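Local coordinates for protein-glutamine gamma-glutamyltransferase 2 (Pagrus major, PDB 1G0D) that probably catalyses the calcium-dependent joining of peptide-bound glutamine to lysine side chains and other primary amines, cross-linking or aminating proteins, at residues R235-Y240 and A512-S517. Numbering follows the deposited sequence.
Sequences RWEEPY and AVTYNS
Trp236 and Asn516 bring the two backbones to their nearest approach, CA to CA 7.6 Å, between the loop after strand 232-234 and a type I turn from Thr514 to Ser517 that follows strand 502-513; the Ser517 N to Thr514 O bond, 2.8 Å, closes that turn. No hydrogen bond joins the segments, so the contact rests on side chains. The six-membered end of the Trp236 indole does most of the touching: its CZ3 lies 3.2 Å from Tyr515 OH, which sits at the ring edge and near its plane. Behind the hydroxyl, Tyr515 CZ is 4.2 Å from the same CZ3, an apolar approach rather than a ring stack. At the other end of the tryptophan side chain, Asn516 OD1 meets CB at 3.5 Å, the amide inclined 55° to the indole. Asn516 CG sits between its own backbone N and carbonyl carbon (chi1 51°), and this torsion helps present the amide to the base of the indole. One residue further along the chain, Glu237 CG passes Thr514 CG2 at 4.3 Å, while the Glu237 carboxylate forms salt bridges with Arg324 and Arg520.

Tyr515, a residue important for catalytic activity, also stacks on Phe331 and lies beside the active-site Cys272, with His332 close by. Replacing Trp236 with an alanine would keep CB beside Asn516 but would probably open a gap at the phenol end of Tyr515, leaving its hydroxyl without the indole edge. The chemistry is thus divided: the six-membered edge of the indole borders the tyrosine hydroxyl without hydrogen-bonding to it, the hydroxyl's polar partner lies outside the two segments, and the indole probably helps to border the catalytic centre, mainly by van der Waals contact of its side-chain carbons with the two side-chain oxygens.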
loop_
_atom_site.group_PDB
_atom_site.type_symbol
_atom_site.label_atom_id
_atom_site.label_comp_id
_atom_site.label_asym_id
_atom_site.label_seq_id
_atom_site.Cartn_x
_atom_site.Cartn_y
_atom_site.Cartn_z
ATOM N N ARG A 235 0.612 -12.525 8.900
ATOM C CA ARG A 235 0.905 -13.951 8.880
ATOM C C ARG A 235 1.750 -14.125 7.626
ATOM O O ARG A 235 1.242 -14.029 6.506
ATOM C CB ARG A 235 -0.347 -14.785 8.731
ATOM C CG ARG A 235 -0.075 -16.292 8.740
ATOM C CD ARG A 235 -0.124 -16.774 10.174
ATOM N NE ARG A 235 -0.821 -18.040 10.298
ATOM C CZ ARG A 235 -1.442 -18.439 11.404
ATOM N NH1 ARG A 235 -2.048 -19.609 11.422
ATOM N NH2 ARG A 235 -1.458 -17.673 12.490
ATOM N N TRP A 236 3.039 -14.386 7.824
ATOM C CA TRP A 236 3.962 -14.512 6.730
ATOM C C TRP A 236 4.017 -15.853 6.062
ATOM O O TRP A 236 4.649 -15.982 5.010
ATOM C CB TRP A 236 5.332 -14.021 7.197
ATOM C CG TRP A 236 5.174 -12.593 7.731
ATOM C CD1 TRP A 236 4.953 -12.239 9.024
ATOM C CD2 TRP A 236 4.996 -11.375 6.954
ATOM N NE1 TRP A 236 4.633 -10.888 9.109
ATOM C CE2 TRP A 236 4.651 -10.345 7.858
ATOM C CE3 TRP A 236 5.088 -11.069 5.590
ATOM C CZ2 TRP A 236 4.402 -9.042 7.446
ATOM C CZ3 TRP A 236 4.842 -9.762 5.185
ATOM C CH2 TRP A 236 4.503 -8.769 6.116
ATOM N N GLU A 237 3.350 -16.852 6.651
ATOM C CA GLU A 237 3.293 -18.167 6.018
ATOM C C GLU A 237 1.990 -18.923 6.120
ATOM O O GLU A 237 1.274 -18.919 7.134
ATOM C CB GLU A 237 4.458 -19.085 6.419
ATOM C CG GLU A 237 5.135 -19.724 5.191
ATOM C CD GLU A 237 5.931 -20.943 5.521
ATOM O OE1 GLU A 237 6.184 -21.161 6.720
ATOM O OE2 GLU A 237 6.303 -21.680 4.588
ATOM N N GLU A 238 1.776 -19.585 4.981
ATOM C CA GLU A 238 0.635 -20.364 4.537
ATOM C C GLU A 238 -0.476 -20.963 5.388
ATOM O O GLU A 238 -1.640 -20.763 5.039
ATOM C CB GLU A 238 1.137 -21.350 3.504
ATOM C CG GLU A 238 0.299 -22.495 3.322
ATOM C CD GLU A 238 0.902 -23.657 4.003
ATOM O OE1 GLU A 238 0.164 -24.229 4.824
ATOM O OE2 GLU A 238 2.097 -23.984 3.726
ATOM N N PRO A 239 -0.203 -21.735 6.446
ATOM C CA PRO A 239 -1.491 -22.143 7.082
ATOM C C PRO A 239 -2.183 -20.913 7.740
ATOM O O PRO A 239 -1.890 -20.552 8.877
ATOM C CB PRO A 239 -1.085 -23.196 8.101
ATOM C CG PRO A 239 0.379 -22.934 8.335
ATOM C CD PRO A 239 0.977 -22.313 7.085
ATOM N N TYR A 240 -3.082 -20.263 7.003
ATOM C CA TYR A 240 -3.753 -19.059 7.488
ATOM C C TYR A 240 -5.004 -19.500 8.175
ATOM O O TYR A 240 -6.100 -19.000 7.908
ATOM C CB TYR A 240 -4.105 -18.159 6.309
ATOM C CG TYR A 240 -2.906 -17.771 5.486
ATOM C CD1 TYR A 240 -1.955 -16.866 5.969
ATOM C CD2 TYR A 240 -2.684 -18.351 4.254
ATOM C CE1 TYR A 240 -0.814 -16.567 5.235
ATOM C CE2 TYR A 240 -1.553 -18.060 3.516
ATOM C CZ TYR A 240 -0.628 -17.176 4.008
ATOM O OH TYR A 240 0.491 -16.920 3.253
ATOM N N ALA A 512 11.281 -24.567 -3.808
ATOM C CA ALA A 512 10.109 -23.702 -3.731
ATOM C C ALA A 512 10.452 -22.581 -2.743
ATOM O O ALA A 512 11.326 -22.746 -1.878
ATOM C CB ALA A 512 8.905 -24.476 -3.254
ATOM N N VAL A 513 9.768 -21.448 -2.869
ATOM C CA VAL A 513 10.040 -20.274 -2.030
ATOM C C VAL A 513 8.766 -19.425 -1.789
ATOM O O VAL A 513 7.706 -19.660 -2.423
ATOM C CB VAL A 513 11.106 -19.430 -2.754
ATOM C CG1 VAL A 513 10.508 -18.154 -3.234
ATOM C CG2 VAL A 513 12.305 -19.194 -1.883
ATOM N N THR A 514 8.851 -18.476 -0.856
ATOM C CA THR A 514 7.723 -17.564 -0.599
ATOM C C THR A 514 8.229 -16.194 -1.011
ATOM O O THR A 514 9.453 -15.981 -1.085
ATOM C CB THR A 514 7.297 -17.463 0.879
ATOM O OG1 THR A 514 8.342 -16.860 1.647
ATOM C CG2 THR A 514 6.965 -18.812 1.433
ATOM N N TYR A 515 7.328 -15.251 -1.283
ATOM C CA TYR A 515 7.823 -13.948 -1.704
ATOM C C TYR A 515 8.767 -13.387 -0.658
ATOM O O TYR A 515 9.782 -12.812 -1.027
ATOM C CB TYR A 515 6.688 -12.963 -2.034
ATOM C CG TYR A 515 6.268 -12.038 -0.930
ATOM C CD1 TYR A 515 5.281 -12.412 -0.021
ATOM C CD2 TYR A 515 6.794 -10.755 -0.830
ATOM C CE1 TYR A 515 4.811 -11.524 0.962
ATOM C CE2 TYR A 515 6.325 -9.838 0.169
ATOM C CZ TYR A 515 5.333 -10.243 1.053
ATOM O OH TYR A 515 4.856 -9.384 2.020
ATOM N N ASN A 516 8.483 -13.574 0.634
ATOM C CA ASN A 516 9.417 -13.045 1.625
ATOM C C ASN A 516 10.621 -13.924 1.882
ATOM O O ASN A 516 11.168 -13.947 2.977
ATOM C CB ASN A 516 8.762 -12.655 2.965
ATOM C CG ASN A 516 7.898 -13.715 3.560
ATOM O OD1 ASN A 516 7.864 -13.854 4.769
ATOM N ND2 ASN A 516 7.170 -14.431 2.757
ATOM N N SER A 517 11.053 -14.625 0.842
ATOM C CA SER A 517 12.223 -15.478 0.926
ATOM C C SER A 517 12.245 -16.596 1.985
ATOM O O SER A 517 13.290 -16.907 2.548
ATOM C CB SER A 517 13.441 -14.575 1.083
ATOM O OG SER A 517 13.769 -14.013 -0.168
#